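389aa long hypothetical nucleolar protein (Pyrococcus horikoshii, PDB 5ZVE) methylates the C5 position of cytosine 72 in several tRNAs, taking the methyl group from S-adenosyl-L-methionine. Local coordinates at residues 36-41 / 69-74; 191-196 / 267-272; 345-350 / 376-381. All coordinates share one frame; numbering follows the deposited sequence.

How the contacts relate
From the N terminus, contact 1 comes first: it pairs strands 35-40 and 70-74 and closes a loop of 27 residues that contains helix 47-56, within the ferredoxin-like part of the protein. Contact 2 follows, bringing the end of helix 184-193 against strand 267-273 and closing a 70-residue excursion through the S-adenosylmethionine-binding loop. Contact 3 closes 25 residues between 345-350 and 376-381, on the antiparallel side of the same methyltransferase sheet. The three loops run in series, so none nests in or crosses another. A salt bridge from Glu69 to Arg191 joins contacts 1 and 2, while Val192 packs on Gln347 between contacts 2 and 3, whose centres are about 10 Å apart.

Contact 1. Residues 36-41 / 69-74; sequences YYIRVN and EGLYFV
Tyr37 and Tyr72 pair across two antiparallel strands, 35-40 and 70-74, at the middle of a four-stranded antiparallel sheet built largely from the ferredoxin-like region. Theirs is a non-hydrogen-bonded pair, and both rings run out from the sheet in the same direction, next to each other. Tyr72 CB stands over the centre of the Tyr37 ring, 3.4 Å from its centroid and almost on the normal, a CH-pi contact. Tyr72 CG is held between its own backbone N and carbonyl carbon (chi1 69°), which sets it beside Tyr37 CZ; farther out, Tyr72 CD2 comes 3.4 Å from Tyr37 OH, with the two ring planes inclined by 40°. Gly70, with no side chain, lies beside the Tyr37 ring on this face.

The other face carries Ile38, Leu71 and Phe73, with Tyr36 beside them. Ile38 CD1 meets the edge of the Phe73 ring, 3.8 Å from CE1, and Ile38 CG1 packs at 3.8 Å on Leu71 CB. Leu71 CD1 in turn touches Val40 CG2 at 3.9 Å, and helix 47-56 covers this group with Leu50, Ile51 and Leu54. The branched isoleucine suits its place by reaching Leu71 with CG1 and the Phe73 rim with its methyl end.

Arg39 and Glu69 have their polar ends engaged elsewhere. The Arg39 guanidinium bonds to Gln182, Thr213 and Gln217, close to Gly210 of the cofactor-binding loop, and the Glu69 carboxylate pairs with Arg191 and His214, so the sheet is tied to the methyltransferase domain. Where the pairing ends, Val40 N donates a nearly straight bond of 2.9 Å to Glu69 O.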
# COMPACT_ATOMS: atom_id res chain seq x y z
N TYR A 36 -1.65 -10.34 -5.55
CA TYR A 36 -1.51 -8.95 -5.96
C TYR A 36 -2.83 -8.43 -6.50
O TYR A 36 -3.27 -8.81 -7.59
CB TYR A 36 -0.41 -8.82 -7.02
CG TYR A 36 -0.08 -7.40 -7.40
CD1 TYR A 36 0.43 -6.51 -6.46
CD2 TYR A 36 -0.29 -6.94 -8.69
CE1 TYR A 36 0.73 -5.21 -6.80
CE2 TYR A 36 0.01 -5.63 -9.04
CZ TYR A 36 0.52 -4.77 -8.09
OH TYR A 36 0.81 -3.48 -8.44
N TYR A 37 -3.46 -7.55 -5.72
CA TYR A 37 -4.83 -7.11 -6.00
C TYR A 37 -4.89 -5.81 -6.81
O TYR A 37 -4.01 -4.96 -6.73
CB TYR A 37 -5.60 -6.91 -4.69
CG TYR A 37 -6.29 -8.15 -4.16
CD1 TYR A 37 -5.62 -9.05 -3.34
CD2 TYR A 37 -7.61 -8.42 -4.49
CE1 TYR A 37 -6.25 -10.19 -2.86
CE2 TYR A 37 -8.25 -9.56 -4.01
CZ TYR A 37 -7.57 -10.43 -3.19
OH TYR A 37 -8.20 -11.56 -2.72
N ILE A 38 -5.95 -5.69 -7.61
CA ILE A 38 -6.26 -4.44 -8.29
C ILE A 38 -7.74 -4.14 -8.09
O ILE A 38 -8.53 -5.05 -7.85
CB ILE A 38 -5.96 -4.51 -9.80
CG1 ILE A 38 -6.87 -5.55 -10.47
CG2 ILE A 38 -4.49 -4.83 -10.03
CD1 ILE A 38 -6.68 -5.66 -11.97
N ARG A 39 -8.11 -2.87 -8.18
CA ARG A 39 -9.52 -2.53 -8.11
C ARG A 39 -10.09 -2.31 -9.49
O ARG A 39 -9.56 -1.54 -10.28
CB ARG A 39 -9.74 -1.28 -7.25
CG ARG A 39 -11.22 -0.96 -7.05
CD ARG A 39 -11.45 0.30 -6.23
NE ARG A 39 -11.25 1.53 -7.01
CZ ARG A 39 -10.29 2.42 -6.78
NH1 ARG A 39 -9.43 2.24 -5.79
NH2 ARG A 39 -10.20 3.50 -7.55
N VAL A 40 -11.18 -3.00 -9.80
CA VAL A 40 -11.91 -2.75 -11.03
C VAL A 40 -12.61 -1.40 -10.93
O VAL A 40 -13.41 -1.18 -10.02
CB VAL A 40 -12.95 -3.84 -11.33
CG1 VAL A 40 -13.64 -3.57 -12.65
CG2 VAL A 40 -12.29 -5.21 -11.32
N ASN A 41 -12.31 -0.50 -11.86
CA ASN A 41 -12.98 0.79 -11.88
C ASN A 41 -14.34 0.67 -12.54
O ASN A 41 -14.49 0.86 -13.74
CB ASN A 41 -12.13 1.83 -12.61
CG ASN A 41 -12.80 3.20 -12.65
OD1 ASN A 41 -13.75 3.45 -11.91
ND2 ASN A 41 -12.30 4.08 -13.51
N GLU A 69 -15.52 -5.92 -6.79
CA GLU A 69 -14.62 -5.09 -7.59
C GLU A 69 -13.17 -5.55 -7.46
O GLU A 69 -12.26 -4.88 -7.95
CB GLU A 69 -14.74 -3.61 -7.19
CG GLU A 69 -14.30 -3.29 -5.77
CD GLU A 69 -15.41 -3.44 -4.75
OE1 GLU A 69 -15.98 -4.55 -4.65
OE2 GLU A 69 -15.72 -2.45 -4.06
N GLY A 70 -12.95 -6.69 -6.81
CA GLY A 70 -11.59 -7.17 -6.59
C GLY A 70 -11.08 -8.22 -7.56
O GLY A 70 -11.75 -9.23 -7.81
N LEU A 71 -9.88 -8.01 -8.09
CA LEU A 71 -9.18 -9.01 -8.89
C LEU A 71 -7.77 -9.13 -8.37
O LEU A 71 -7.18 -8.13 -7.96
CB LEU A 71 -9.15 -8.64 -10.38
CG LEU A 71 -10.42 -8.79 -11.21
CD1 LEU A 71 -10.21 -8.22 -12.59
CD2 LEU A 71 -10.83 -10.24 -11.29
N TYR A 72 -7.22 -10.34 -8.38
CA TYR A 72 -5.84 -10.48 -7.93
C TYR A 72 -5.04 -11.42 -8.82
O TYR A 72 -5.59 -12.28 -9.52
CB TYR A 72 -5.80 -10.95 -6.47
CG TYR A 72 -6.28 -12.36 -6.23
CD1 TYR A 72 -5.39 -13.44 -6.32
CD2 TYR A 72 -7.60 -12.63 -5.91
CE1 TYR A 72 -5.82 -14.73 -6.10
CE2 TYR A 72 -8.04 -13.92 -5.69
CZ TYR A 72 -7.15 -14.97 -5.79
OH TYR A 72 -7.56 -16.26 -5.58
N PHE A 73 -3.73 -11.24 -8.80
CA PHE A 73 -2.81 -12.08 -9.55
C PHE A 73 -1.95 -12.86 -8.58
O PHE A 73 -1.52 -12.33 -7.55
CB PHE A 73 -1.94 -11.25 -10.49
CG PHE A 73 -2.72 -10.37 -11.42
CD1 PHE A 73 -3.17 -9.12 -11.02
CD2 PHE A 73 -3.02 -10.80 -12.71
CE1 PHE A 73 -3.89 -8.31 -11.88
CE2 PHE A 73 -3.74 -10.00 -13.57
CZ PHE A 73 -4.18 -8.76 -13.16
N VAL A 74 -1.72 -14.13 -8.88
CA VAL A 74 -0.91 -14.95 -8.00
C VAL A 74 0.56 -14.65 -8.26
O VAL A 74 1.01 -14.59 -9.40
CB VAL A 74 -1.20 -16.45 -8.20
CG1 VAL A 74 -0.30 -17.28 -7.30
CG2 VAL A 74 -2.67 -16.75 -7.89

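Contact 2. Residues 191-196 / 267-272; sequences RVLEPK and ADKILL
Just past Leu193 the backbone leaves helical geometry at Glu194, with a positive phi of 49°, and carries Glu194 O to within 3.2 Å of Lys269 NZ in the neighbouring strand, a weak hydrogen bond. The side chains of Leu193 and Lys269 pass one another heading opposite ways. Leu193 CD1 rests on Lys269 CB at 4.1 Å, and CD2 of the same leucine meets Leu271 CB at 4.2 Å. The strand belongs to the parallel core of the Rossmann-like class I methyltransferase fold, where it runs between 201-203 and 316-322, and Leu193 also packs on Val319 and on Ile215 of helix 210-218. Leucine fits that apolar seam, while Leu271 touches Lys211 of the S-adenosylmethionine site.

Lysine suits position 269 because its methylenes can pass the leucine before the charge emerges. The chain bends at chi2 (-76°), CD lies 3.8 Å from Leu193 O, and the ammonium goes on to a salt bridge with Asp199. A leucine in place of Lys269 would probably leave the Asp199 carboxylate without this positive mate and Glu194 O without its weak donor. One water accepts from Lys196 NZ at 2.7 Å and from Lys269 NZ at 3.2 Å, bridging two ammonium nitrogens that stand 4.8 Å apart.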
# COMPACT_ATOMS: atom_id res chain seq x y z
N ARG A 191 -15.12 0.14 1.52
CA ARG A 191 -16.39 -0.58 1.66
C ARG A 191 -16.98 -0.42 3.06
O ARG A 191 -18.16 -0.13 3.22
CB ARG A 191 -16.19 -2.06 1.33
CG ARG A 191 -16.19 -2.36 -0.16
CD ARG A 191 -17.61 -2.52 -0.66
NE ARG A 191 -17.65 -2.94 -2.06
CZ ARG A 191 -18.77 -3.23 -2.72
NH1 ARG A 191 -19.94 -3.15 -2.10
NH2 ARG A 191 -18.71 -3.59 -3.99
N VAL A 192 -16.13 -0.63 4.06
CA VAL A 192 -16.55 -0.58 5.46
C VAL A 192 -17.03 0.83 5.85
O VAL A 192 -17.81 0.99 6.79
CB VAL A 192 -15.37 -1.04 6.36
CG1 VAL A 192 -15.60 -0.69 7.83
CG2 VAL A 192 -15.14 -2.54 6.18
N LEU A 193 -16.63 1.83 5.07
CA LEU A 193 -17.11 3.19 5.28
C LEU A 193 -18.57 3.34 4.87
O LEU A 193 -19.30 4.18 5.41
CB LEU A 193 -16.25 4.19 4.50
CG LEU A 193 -16.60 5.66 4.74
CD1 LEU A 193 -16.43 6.03 6.21
CD2 LEU A 193 -15.77 6.58 3.87
N GLU A 194 -19.00 2.51 3.91
CA GLU A 194 -20.35 2.54 3.37
C GLU A 194 -20.80 3.95 2.97
O GLU A 194 -21.78 4.46 3.50
CB GLU A 194 -21.35 1.96 4.37
CG GLU A 194 -21.07 0.53 4.81
CD GLU A 194 -22.15 -0.00 5.75
OE1 GLU A 194 -23.25 0.58 5.78
OE2 GLU A 194 -21.89 -1.00 6.45
N PRO A 195 -20.08 4.58 2.03
CA PRO A 195 -20.46 5.95 1.66
C PRO A 195 -21.81 5.99 0.96
O PRO A 195 -22.11 5.12 0.15
CB PRO A 195 -19.34 6.38 0.72
CG PRO A 195 -18.87 5.10 0.10
CD PRO A 195 -18.99 4.06 1.18
N LYS A 196 -22.60 7.02 1.25
CA LYS A 196 -23.89 7.22 0.60
C LYS A 196 -23.86 8.53 -0.17
O LYS A 196 -23.18 9.48 0.23
CB LYS A 196 -25.03 7.22 1.62
CG LYS A 196 -25.09 5.97 2.47
CD LYS A 196 -25.43 4.75 1.65
CE LYS A 196 -25.05 3.48 2.39
NZ LYS A 196 -25.35 3.56 3.85
N ALA A 267 -19.05 16.71 8.86
CA ALA A 267 -19.21 15.58 7.95
C ALA A 267 -20.02 14.45 8.56
O ALA A 267 -20.02 14.24 9.77
CB ALA A 267 -17.85 15.07 7.51
N ASP A 268 -20.69 13.71 7.69
CA ASP A 268 -21.37 12.48 8.06
C ASP A 268 -20.38 11.31 8.07
O ASP A 268 -20.48 10.39 8.88
CB ASP A 268 -22.53 12.20 7.11
CG ASP A 268 -23.55 13.32 7.11
OD1 ASP A 268 -24.33 13.41 8.08
OD2 ASP A 268 -23.56 14.13 6.15
N LYS A 269 -19.43 11.36 7.14
CA LYS A 269 -18.46 10.29 6.99
C LYS A 269 -17.07 10.86 6.83
O LYS A 269 -16.82 11.73 5.99
CB LYS A 269 -18.81 9.40 5.79
CG LYS A 269 -20.20 8.79 5.85
CD LYS A 269 -20.24 7.63 6.82
CE LYS A 269 -21.65 7.11 7.01
NZ LYS A 269 -22.29 6.76 5.72
N ILE A 270 -16.15 10.36 7.64
CA ILE A 270 -14.76 10.74 7.50
C ILE A 270 -13.88 9.51 7.37
O ILE A 270 -13.95 8.59 8.19
CB ILE A 270 -14.28 11.59 8.68
CG1 ILE A 270 -14.92 12.98 8.65
CG2 ILE A 270 -12.78 11.72 8.65
CD1 ILE A 270 -14.44 13.91 9.74
N LEU A 271 -13.05 9.49 6.33
CA LEU A 271 -12.00 8.50 6.21
C LEU A 271 -10.66 9.07 6.64
O LEU A 271 -10.23 10.11 6.15
CB LEU A 271 -11.90 7.97 4.78
CG LEU A 271 -10.68 7.09 4.55
CD1 LEU A 271 -10.75 5.84 5.41
CD2 LEU A 271 -10.54 6.72 3.08
N LEU A 272 -10.01 8.38 7.57
CA LEU A 272 -8.68 8.78 7.99
C LEU A 272 -7.70 7.63 7.73
O LEU A 272 -7.46 6.79 8.59
CB LEU A 272 -8.67 9.18 9.47
CG LEU A 272 -7.33 9.60 10.09
CD1 LEU A 272 -6.61 10.62 9.23
CD2 LEU A 272 -7.55 10.15 11.49
O HOH W 1 -24.43 4.44 6.22

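Contact 3. Residues 345-350 / 376-381; sequences EEQSIF and IAKLRK
Glu345 N donates to Lys378 O of strand 374-381 at 3.0 Å. The CG of Glu345 lies beside its own backbone N (chi1 -58°) and packs at 3.5 Å on Arg380 CB. The chain bends at chi2, turning CD toward Arg380, and OE1 lies over one face of the Arg380 guanidinium, 3.3 Å from NH1. The carboxylate and guanidinium planes are 51° apart and no N-H points at this oxygen, so the salt bridge rests on charge alone. A flexible acid suits the place, since its methylene covers the arginine stem while its end meets the cation.

Glu346 points its CB away from the strand and contributes its carbonyl: Lys378 CD passes 3.7 Å from Glu346 O.

Gln347 is buried. Its CG packs on Lys378 CB at 3.8 Å, and the extended chain (chi2 179°) carries the amide to the strand, where NE2 donates to Ile376 O at 2.8 Å. The acceptor lies in the amide plane of Gln347, although the nitrogen stands above the carbonyl plane of Ile376. Gln362 donates to Gln347 OE1, and a water accepts from both Gln347 NE2 and Lys378 N (2.8 Å from the latter). With its nitrogen donating to the strand and its oxygen accepting from Gln362, the amide suits a place that needs both a donor and an acceptor.

Ser348 joins through its backbone: a second water accepts from Ser348 N and from Lys378 NZ, which the fully extended lysine chain delivers.

Strand 374-381 bonds on one edge to strand 316-322, through Ala377 and Leu379, and on the other to Gln362 and Lys343, while Thr189 and Val192 of helix 184-193 pack on Ile376, Lys378 and Gln347.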
# COMPACT_ATOMS: atom_id res chain seq x y z
N GLU A 345 -17.97 0.19 16.13
CA GLU A 345 -19.07 -0.41 15.39
C GLU A 345 -18.60 -1.57 14.53
O GLU A 345 -17.47 -1.56 14.02
CB GLU A 345 -19.76 0.63 14.51
CG GLU A 345 -20.30 1.83 15.26
CD GLU A 345 -21.80 1.78 15.44
OE1 GLU A 345 -22.53 1.83 14.42
OE2 GLU A 345 -22.27 1.70 16.61
N GLU A 346 -19.46 -2.57 14.39
CA GLU A 346 -19.20 -3.72 13.55
C GLU A 346 -18.92 -3.29 12.11
O GLU A 346 -19.62 -2.45 11.56
CB GLU A 346 -20.40 -4.67 13.59
CG GLU A 346 -20.18 -6.03 12.97
CD GLU A 346 -21.44 -6.87 12.96
OE1 GLU A 346 -22.47 -6.39 12.44
OE2 GLU A 346 -21.42 -8.00 13.49
N GLN A 347 -17.88 -3.86 11.51
CA GLN A 347 -17.56 -3.55 10.13
C GLN A 347 -18.29 -4.52 9.20
O GLN A 347 -18.46 -5.69 9.53
CB GLN A 347 -16.05 -3.62 9.90
CG GLN A 347 -15.26 -2.63 10.75
CD GLN A 347 -13.77 -2.72 10.52
OE1 GLN A 347 -13.32 -3.26 9.51
NE2 GLN A 347 -12.99 -2.19 11.45
N SER A 348 -18.73 -4.01 8.05
CA SER A 348 -19.62 -4.76 7.17
C SER A 348 -18.93 -5.95 6.54
O SER A 348 -19.56 -6.97 6.27
CB SER A 348 -20.19 -3.85 6.09
OG SER A 348 -19.15 -3.31 5.28
N ILE A 349 -17.63 -5.82 6.31
CA ILE A 349 -16.82 -6.93 5.82
C ILE A 349 -15.72 -7.22 6.83
O ILE A 349 -14.91 -6.36 7.14
CB ILE A 349 -16.20 -6.62 4.44
CG1 ILE A 349 -17.29 -6.39 3.40
CG2 ILE A 349 -15.25 -7.73 4.02
CD1 ILE A 349 -16.77 -5.94 2.04
N PHE A 350 -15.70 -8.45 7.34
CA PHE A 350 -14.66 -8.85 8.27
C PHE A 350 -14.05 -10.17 7.83
O PHE A 350 -14.61 -11.23 8.09
CB PHE A 350 -15.20 -8.98 9.69
CG PHE A 350 -14.16 -8.79 10.76
CD1 PHE A 350 -13.16 -9.74 10.95
CD2 PHE A 350 -14.17 -7.67 11.58
CE1 PHE A 350 -12.20 -9.57 11.92
CE2 PHE A 350 -13.22 -7.50 12.56
CZ PHE A 350 -12.23 -8.45 12.73
N ILE A 376 -7.84 -1.58 10.53
CA ILE A 376 -9.06 -0.85 10.21
C ILE A 376 -9.96 -0.72 11.43
O ILE A 376 -10.32 -1.72 12.05
CB ILE A 376 -9.88 -1.53 9.09
CG1 ILE A 376 -9.02 -1.86 7.87
CG2 ILE A 376 -11.06 -0.65 8.68
CD1 ILE A 376 -9.80 -2.58 6.75
N ALA A 377 -10.32 0.51 11.78
CA ALA A 377 -11.28 0.77 12.84
C ALA A 377 -12.46 1.58 12.32
O ALA A 377 -12.27 2.55 11.59
CB ALA A 377 -10.61 1.49 14.01
N LYS A 378 -13.67 1.18 12.69
CA LYS A 378 -14.86 1.92 12.30
C LYS A 378 -15.60 2.43 13.53
O LYS A 378 -16.00 1.64 14.38
CB LYS A 378 -15.81 1.05 11.47
CG LYS A 378 -17.07 1.78 11.04
CD LYS A 378 -18.15 0.80 10.64
CE LYS A 378 -19.34 1.52 10.04
NZ LYS A 378 -20.45 0.59 9.74
N LEU A 379 -15.79 3.74 13.60
CA LEU A 379 -16.40 4.34 14.79
C LEU A 379 -17.60 5.23 14.52
O LEU A 379 -17.71 5.86 13.46
CB LEU A 379 -15.37 5.16 15.56
CG LEU A 379 -14.15 4.47 16.15
CD1 LEU A 379 -13.66 5.28 17.30
CD2 LEU A 379 -14.47 3.11 16.62
N ARG A 380 -18.47 5.29 15.51
CA ARG A 380 -19.66 6.13 15.49
C ARG A 380 -19.54 7.20 16.59
O ARG A 380 -19.27 6.87 17.74
CB ARG A 380 -20.90 5.27 15.67
CG ARG A 380 -22.18 5.99 16.06
CD ARG A 380 -22.67 6.89 14.94
NE ARG A 380 -22.71 6.26 13.62
CZ ARG A 380 -23.46 5.22 13.28
NH1 ARG A 380 -24.28 4.67 14.16
NH2 ARG A 380 -23.41 4.74 12.04
N LYS A 381 -19.72 8.46 16.21
CA LYS A 381 -19.65 9.56 17.17
C LYS A 381 -20.95 9.69 17.95
O LYS A 381 -21.94 10.21 17.43
CB LYS A 381 -19.33 10.88 16.47
CG LYS A 381 -19.28 12.08 17.40
CD LYS A 381 -18.85 13.34 16.68
CE LYS A 381 -18.73 14.51 17.65
NZ LYS A 381 -18.25 15.76 16.99
O HOH W 2 -14.49 -1.20 13.84
O HOH W 3 -19.28 -0.99 7.54